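Local coordinates for uncharacterized protein, DUF633, LMOf2365_1472 (Listeria monocytogenes str. 4b F2365, PDB 3GNL), which is of unknown function but probably methylates N1 of adenine 22 in tRNA, with S-adenosylmethionine as the methyl donor, at residues A[198-203]-A[229-234]; A[205-210]-A[218-223]. All coordinates share one frame; numbering follows the deposited sequence.

Interaction 1: A[198-203]-A[229-234]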
loop_
_atom_site.group_PDB
_atom_site.type_symbol
_atom_site.label_atom_id
_atom_site.label_comp_id
_atom_site.label_asym_id
_atom_site.label_seq_id
_atom_site.Cartn_x
_atom_site.Cartn_y
_atom_site.Cartn_z
ATOM N N ASN A 198 -6.042 7.219 21.433
ATOM C CA ASN A 198 -5.611 7.479 22.813
ATOM C C ASN A 198 -4.398 8.400 22.774
ATOM O O ASN A 198 -4.330 9.342 23.563
ATOM C CB ASN A 198 -5.217 6.177 23.505
ATOM C CG ASN A 198 -6.403 5.351 23.926
ATOM O OD1 ASN A 198 -7.526 5.838 24.013
ATOM N ND2 ASN A 198 -6.147 4.082 24.233
ATOM N N THR A 199 -3.452 8.164 21.857
ATOM C CA THR A 199 -2.336 9.089 21.723
ATOM C C THR A 199 -2.777 10.513 21.359
ATOM O O THR A 199 -2.309 11.469 21.941
ATOM C CB THR A 199 -1.270 8.541 20.795
ATOM O OG1 THR A 199 -0.613 7.466 21.499
ATOM C CG2 THR A 199 -0.175 9.542 20.539
ATOM N N TRP A 200 -3.681 10.665 20.399
ATOM C CA TRP A 200 -4.155 11.997 20.037
ATOM C C TRP A 200 -4.814 12.730 21.224
ATOM O O TRP A 200 -4.524 13.917 21.406
ATOM C CB TRP A 200 -5.154 11.859 18.874
ATOM C CG TRP A 200 -4.501 11.368 17.592
ATOM C CD1 TRP A 200 -3.222 11.607 17.161
ATOM C CD2 TRP A 200 -5.153 10.596 16.566
ATOM N NE1 TRP A 200 -3.020 10.976 15.912
ATOM C CE2 TRP A 200 -4.187 10.349 15.561
ATOM C CE3 TRP A 200 -6.450 10.059 16.433
ATOM C CZ2 TRP A 200 -4.490 9.600 14.404
ATOM C CZ3 TRP A 200 -6.731 9.268 15.273
ATOM C CH2 TRP A 200 -5.741 9.054 14.314
ATOM N N GLN A 201 -5.618 12.034 22.037
ATOM C CA GLN A 201 -6.259 12.644 23.223
ATOM C C GLN A 201 -5.179 13.037 24.187
ATOM O O GLN A 201 -5.257 14.130 24.778
ATOM C CB GLN A 201 -7.187 11.659 23.932
ATOM C CG GLN A 201 -8.353 11.193 23.085
ATOM C CD GLN A 201 -9.140 10.020 23.676
ATOM O OE1 GLN A 201 -8.747 9.394 24.680
ATOM N NE2 GLN A 201 -10.260 9.702 23.036
ATOM N N ASN A 202 -4.165 12.185 24.332
ATOM C CA ASN A 202 -3.086 12.544 25.255
ATOM C C ASN A 202 -2.334 13.789 24.795
ATOM O O ASN A 202 -1.936 14.635 25.618
ATOM C CB ASN A 202 -2.122 11.375 25.468
ATOM C CG ASN A 202 -2.763 10.183 26.192
ATOM O OD1 ASN A 202 -3.792 10.312 26.835
ATOM N ND2 ASN A 202 -2.119 9.034 26.092
ATOM N N ILE A 203 -2.134 13.929 23.479
ATOM C CA ILE A 203 -1.415 15.068 22.952
ATOM C C ILE A 203 -2.236 16.316 23.235
ATOM O O ILE A 203 -1.670 17.346 23.591
ATOM C CB ILE A 203 -1.142 14.948 21.435
ATOM C CG1 ILE A 203 -0.177 13.782 21.184
ATOM C CG2 ILE A 203 -0.519 16.255 20.847
ATOM C CD1 ILE A 203 -0.115 13.429 19.698
ATOM N N ALA A 229 -12.644 12.247 16.595
ATOM C CA ALA A 229 -14.065 12.134 16.247
ATOM C C ALA A 229 -14.280 11.121 15.109
ATOM O O ALA A 229 -15.209 10.302 15.176
ATOM C CB ALA A 229 -14.634 13.506 15.901
ATOM N N LEU A 230 -13.365 11.112 14.148
ATOM C CA LEU A 230 -13.472 10.093 13.080
ATOM C C LEU A 230 -13.350 8.669 13.624
ATOM O O LEU A 230 -14.056 7.750 13.199
ATOM C CB LEU A 230 -12.431 10.330 11.986
ATOM C CG LEU A 230 -12.599 11.563 11.109
ATOM C CD1 LEU A 230 -11.322 11.851 10.332
ATOM C CD2 LEU A 230 -13.804 11.357 10.163
ATOM N N VAL A 231 -12.395 8.433 14.520
ATOM C CA VAL A 231 -12.256 7.128 15.089
ATOM C C VAL A 231 -13.479 6.753 15.910
ATOM O O VAL A 231 -13.979 5.632 15.814
ATOM C CB VAL A 231 -10.962 7.025 15.977
ATOM C CG1 VAL A 231 -10.950 5.743 16.783
ATOM C CG2 VAL A 231 -9.682 7.131 15.094
ATOM N N GLU A 232 -14.017 7.700 16.689
ATOM C CA GLU A 232 -15.185 7.410 17.528
ATOM C C GLU A 232 -16.377 7.047 16.659
ATOM O O GLU A 232 -17.145 6.166 17.015
ATOM C CB GLU A 232 -15.513 8.608 18.404
ATOM C CG GLU A 232 -14.457 8.824 19.486
ATOM C CD GLU A 232 -14.706 10.027 20.384
ATOM O OE1 GLU A 232 -15.383 10.992 19.967
ATOM O OE2 GLU A 232 -14.178 10.019 21.514
ATOM N N ASP A 233 -16.491 7.724 15.524
ATOM C CA ASP A 233 -17.565 7.457 14.573
ATOM C C ASP A 233 -17.443 6.067 13.941
ATOM O O ASP A 233 -18.455 5.383 13.752
ATOM C CB ASP A 233 -17.572 8.511 13.470
ATOM C CG ASP A 233 -18.699 8.289 12.479
ATOM O OD1 ASP A 233 -19.873 8.307 12.913
ATOM O OD2 ASP A 233 -18.412 8.045 11.289
ATOM N N VAL A 234 -16.226 5.638 13.622
ATOM C CA VAL A 234 -16.112 4.312 13.006
ATOM C C VAL A 234 -16.165 3.152 13.993
ATOM O O VAL A 234 -16.660 2.074 13.636
ATOM C CB VAL A 234 -14.967 4.155 11.977
ATOM C CG1 VAL A 234 -15.120 5.230 10.901
ATOM C CG2 VAL A 234 -13.567 4.103 12.631
#
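Trp-200 and Val-231 meet through groups that both lie beside their own backbone N. The indole of Trp-200 leaves with CG anti to the carbonyl carbon (chi1 -67°), and Val-231 places CG1 anti to its backbone N (chi1 169°), which turns CG2 to the partner helix. CZ3 of Trp-200 and CG2 of Val-231 approach to 3.6 Å. The methyl comes to the rim of the six-membered ring, close to the ring plane, so this is edge packing and not a CH-pi contact over a face. Both CB atoms point across the gap. The side chains of Gln-201 and Glu-232 approach each other beside the apolar pair. Contact is sparse, with 87 Å² buried in all, and even the nearest CA atoms, of Gln-201 and Ala-229, are 10.5 Å apart; the indole of Trp-200 therefore does most of the bridging between the well-separated backbones. The helices, 187-208 and 215-235, run antiparallel as a hairpin. Trp-193 of the first helix touches both Trp-200 and Val-231, while Phe-176 and Phe-177 of helix 172-177 pack on Trp-200 and Val-231 respectively, joining the base of the hairpin to that third helix.

Interaction 2: A[205-210]-A[218-223]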
loop_
_atom_site.group_PDB
_atom_site.type_symbol
_atom_site.label_atom_id
_atom_site.label_comp_id
_atom_site.label_asym_id
_atom_site.label_seq_id
_atom_site.Cartn_x
_atom_site.Cartn_y
_atom_site.Cartn_z
ATOM N N GLN A 205 -4.218 16.956 25.660
ATOM C CA GLN A 205 -4.079 17.300 27.089
ATOM C C GLN A 205 -2.707 17.944 27.340
ATOM O O GLN A 205 -2.608 19.003 27.968
ATOM C CB GLN A 205 -4.367 16.087 27.970
ATOM C CG GLN A 205 -3.810 16.240 29.431
ATOM C CD GLN A 205 -4.772 15.893 30.561
ATOM O OE1 GLN A 205 -5.290 16.791 31.258
ATOM N NE2 GLN A 205 -4.974 14.606 30.792
ATOM N N THR A 206 -1.645 17.386 26.761
ATOM C CA THR A 206 -0.288 17.911 26.935
ATOM C C THR A 206 -0.195 19.349 26.424
ATOM O O THR A 206 0.377 20.223 27.093
ATOM C CB THR A 206 0.726 17.027 26.226
ATOM O OG1 THR A 206 0.745 15.763 26.889
ATOM C CG2 THR A 206 2.100 17.652 26.229
ATOM N N ILE A 207 -0.788 19.625 25.267
ATOM C CA ILE A 207 -0.689 20.973 24.731
ATOM C C ILE A 207 -1.520 21.963 25.549
ATOM O O ILE A 207 -1.048 23.080 25.819
ATOM C CB ILE A 207 -1.162 21.010 23.266
ATOM C CG1 ILE A 207 -0.183 20.200 22.409
ATOM C CG2 ILE A 207 -1.248 22.488 22.752
ATOM C CD1 ILE A 207 -0.736 19.956 21.004
ATOM N N SER A 208 -2.716 21.524 25.935
ATOM C CA SER A 208 -3.728 22.363 26.574
ATOM C C SER A 208 -3.251 22.796 27.926
ATOM O O SER A 208 -3.617 23.888 28.389
ATOM C CB SER A 208 -5.034 21.583 26.732
ATOM O OG SER A 208 -5.622 21.345 25.463
ATOM N N ASN A 209 -2.421 21.966 28.544
ATOM C CA ASN A 209 -1.918 22.280 29.874
ATOM C C ASN A 209 -0.567 22.980 29.886
ATOM O O ASN A 209 0.024 23.143 30.940
ATOM C CB ASN A 209 -1.915 21.042 30.779
ATOM C CG ASN A 209 -3.321 20.423 30.955
ATOM O OD1 ASN A 209 -4.314 21.129 31.149
ATOM N ND2 ASN A 209 -3.394 19.098 30.909
ATOM N N ASN A 210 -0.091 23.426 28.730
ATOM C CA ASN A 210 1.117 24.275 28.650
ATOM C C ASN A 210 0.725 25.660 28.137
ATOM O O ASN A 210 1.225 26.109 27.101
ATOM C CB ASN A 210 2.160 23.704 27.668
ATOM C CG ASN A 210 2.650 22.332 28.039
ATOM O OD1 ASN A 210 3.269 21.635 27.211
ATOM N ND2 ASN A 210 2.352 21.909 29.272
ATOM N N GLN A 218 -3.248 25.636 18.588
ATOM C CA GLN A 218 -4.709 25.582 18.632
ATOM C C GLN A 218 -5.265 24.852 17.400
ATOM O O GLN A 218 -6.237 24.099 17.523
ATOM C CB GLN A 218 -5.343 26.991 18.745
ATOM C CG GLN A 218 -5.160 27.648 20.103
ATOM C CD GLN A 218 -5.967 27.005 21.233
ATOM O OE1 GLN A 218 -6.615 25.949 21.068
ATOM N NE2 GLN A 218 -5.935 27.653 22.402
ATOM N N ALA A 219 -4.632 25.089 16.258
ATOM C CA ALA A 219 -5.003 24.464 15.002
ATOM C C ALA A 219 -4.664 22.974 15.090
ATOM O O ALA A 219 -5.450 22.137 14.635
ATOM C CB ALA A 219 -4.295 25.111 13.839
ATOM N N LYS A 220 -3.524 22.659 15.708
ATOM C CA LYS A 220 -3.131 21.253 15.897
ATOM C C LYS A 220 -4.189 20.519 16.739
ATOM O O LYS A 220 -4.580 19.367 16.426
ATOM C CB LYS A 220 -1.725 21.168 16.515
ATOM C CG LYS A 220 -1.127 19.748 16.661
ATOM C CD LYS A 220 0.427 19.782 16.655
ATOM C CE LYS A 220 1.008 18.397 16.243
ATOM N NZ LYS A 220 2.372 18.088 16.815
ATOM N N ILE A 221 -4.687 21.171 17.785
ATOM C CA ILE A 221 -5.719 20.613 18.645
ATOM C C ILE A 221 -7.014 20.355 17.867
ATOM O O ILE A 221 -7.593 19.294 17.978
ATOM C CB ILE A 221 -5.971 21.498 19.903
ATOM C CG1 ILE A 221 -4.782 21.372 20.869
ATOM C CG2 ILE A 221 -7.271 21.160 20.616
ATOM C CD1 ILE A 221 -4.974 22.127 22.174
ATOM N N ARG A 222 -7.464 21.347 17.093
ATOM C CA ARG A 222 -8.601 21.151 16.203
ATOM C C ARG A 222 -8.418 19.936 15.286
ATOM O O ARG A 222 -9.342 19.129 15.150
ATOM C CB ARG A 222 -8.864 22.407 15.382
ATOM C CG ARG A 222 -9.930 23.286 15.994
ATOM C CD ARG A 222 -10.190 24.544 15.152
ATOM N NE ARG A 222 -9.196 25.586 15.441
ATOM C CZ ARG A 222 -8.250 26.005 14.600
ATOM N NH1 ARG A 222 -8.137 25.501 13.372
ATOM N NH2 ARG A 222 -7.407 26.934 14.998
ATOM N N GLU A 223 -7.243 19.817 14.671
ATOM C CA GLU A 223 -6.947 18.664 13.820
ATOM C C GLU A 223 -7.044 17.343 14.607
ATOM O O GLU A 223 -7.682 16.391 14.170
ATOM C CB GLU A 223 -5.590 18.775 13.126
ATOM C CG GLU A 223 -5.286 17.472 12.360
ATOM C CD GLU A 223 -4.238 17.593 11.267
ATOM O OE1 GLU A 223 -3.071 17.939 11.580
ATOM O OE2 GLU A 223 -4.583 17.285 10.092
#
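Ile-207 and Ile-221 form the apolar centre of a contact near the turn of an antiparallel helical hairpin, in which helix 187-208 ends and helix 215-235 packs back along it. Their CA atoms are 7.9 Å apart, and the two side chains pass alongside one another, pointing opposite ways. CG2 of Ile-207 lies 3.8 Å from CD1 of Ile-221. With chi1 of Ile-207 (to CG1) at -66°, this CG2 branch is anti to the backbone N, while Ile-221 reaches across with an extended chain, its chi2 being -176°. At the margin the aliphatic part of Lys-220 runs near Ile-207, with CG of Lys-220 4.4 Å from CD1 of Ile-207. Val-213, in the loop between the helices, touches Ile-207 as well. No hydrogen bond crosses between 205-210 and 218-223, and the 161 Å² they bury is van der Waals packing.

The polar interactions lie within helix 187-208 and the turn that follows it. Ser-208 OG is hydrogen-bonded to the carbonyl O of Ile-204, one turn back. At the C-terminal end, Asn-209 N still bonds to Gln-205 O, whereas Asn-210 N takes the O of Ile-207 with the shorter spacing of a turn. Asn-209 ND2 also donates to Gln-205 OE1 at 3.0 Å, with an N-H...O angle of 146°; this acceptor lies in the amide plane of Asn-209. Asn-210 ND2 reaches Asn-209 O at 3.1 Å from above the carbonyl plane.

One polar atom also packs against the apolar centre: OG of Ser-208, while bonded to Ile-204, stands 3.4 Å from the CD1 methyl of Ile-221.

Interactions 1 and 2 are two levels of one hairpin, both made by helices 187-208 and 215-235; the chain between the segments of interaction 1 contains both segments of interaction 2. Their centres are about 13 Å apart. Toward the turn the backbones draw together, and the buried area rises from 87 to 161 Å²; a tryptophan edge spans the wider level, whereas isoleucine branches suffice at the narrower. The centres lie about 23 Å and 31 Å from the centre of the chain, so the turn end of the hairpin is the more distant. Neither contact includes a ligand. Both are helix-helix packing within the hairpin, whereas the cofactor pocket, as in other Rossmann-like methyltransferases, probably belongs to the sheet domain.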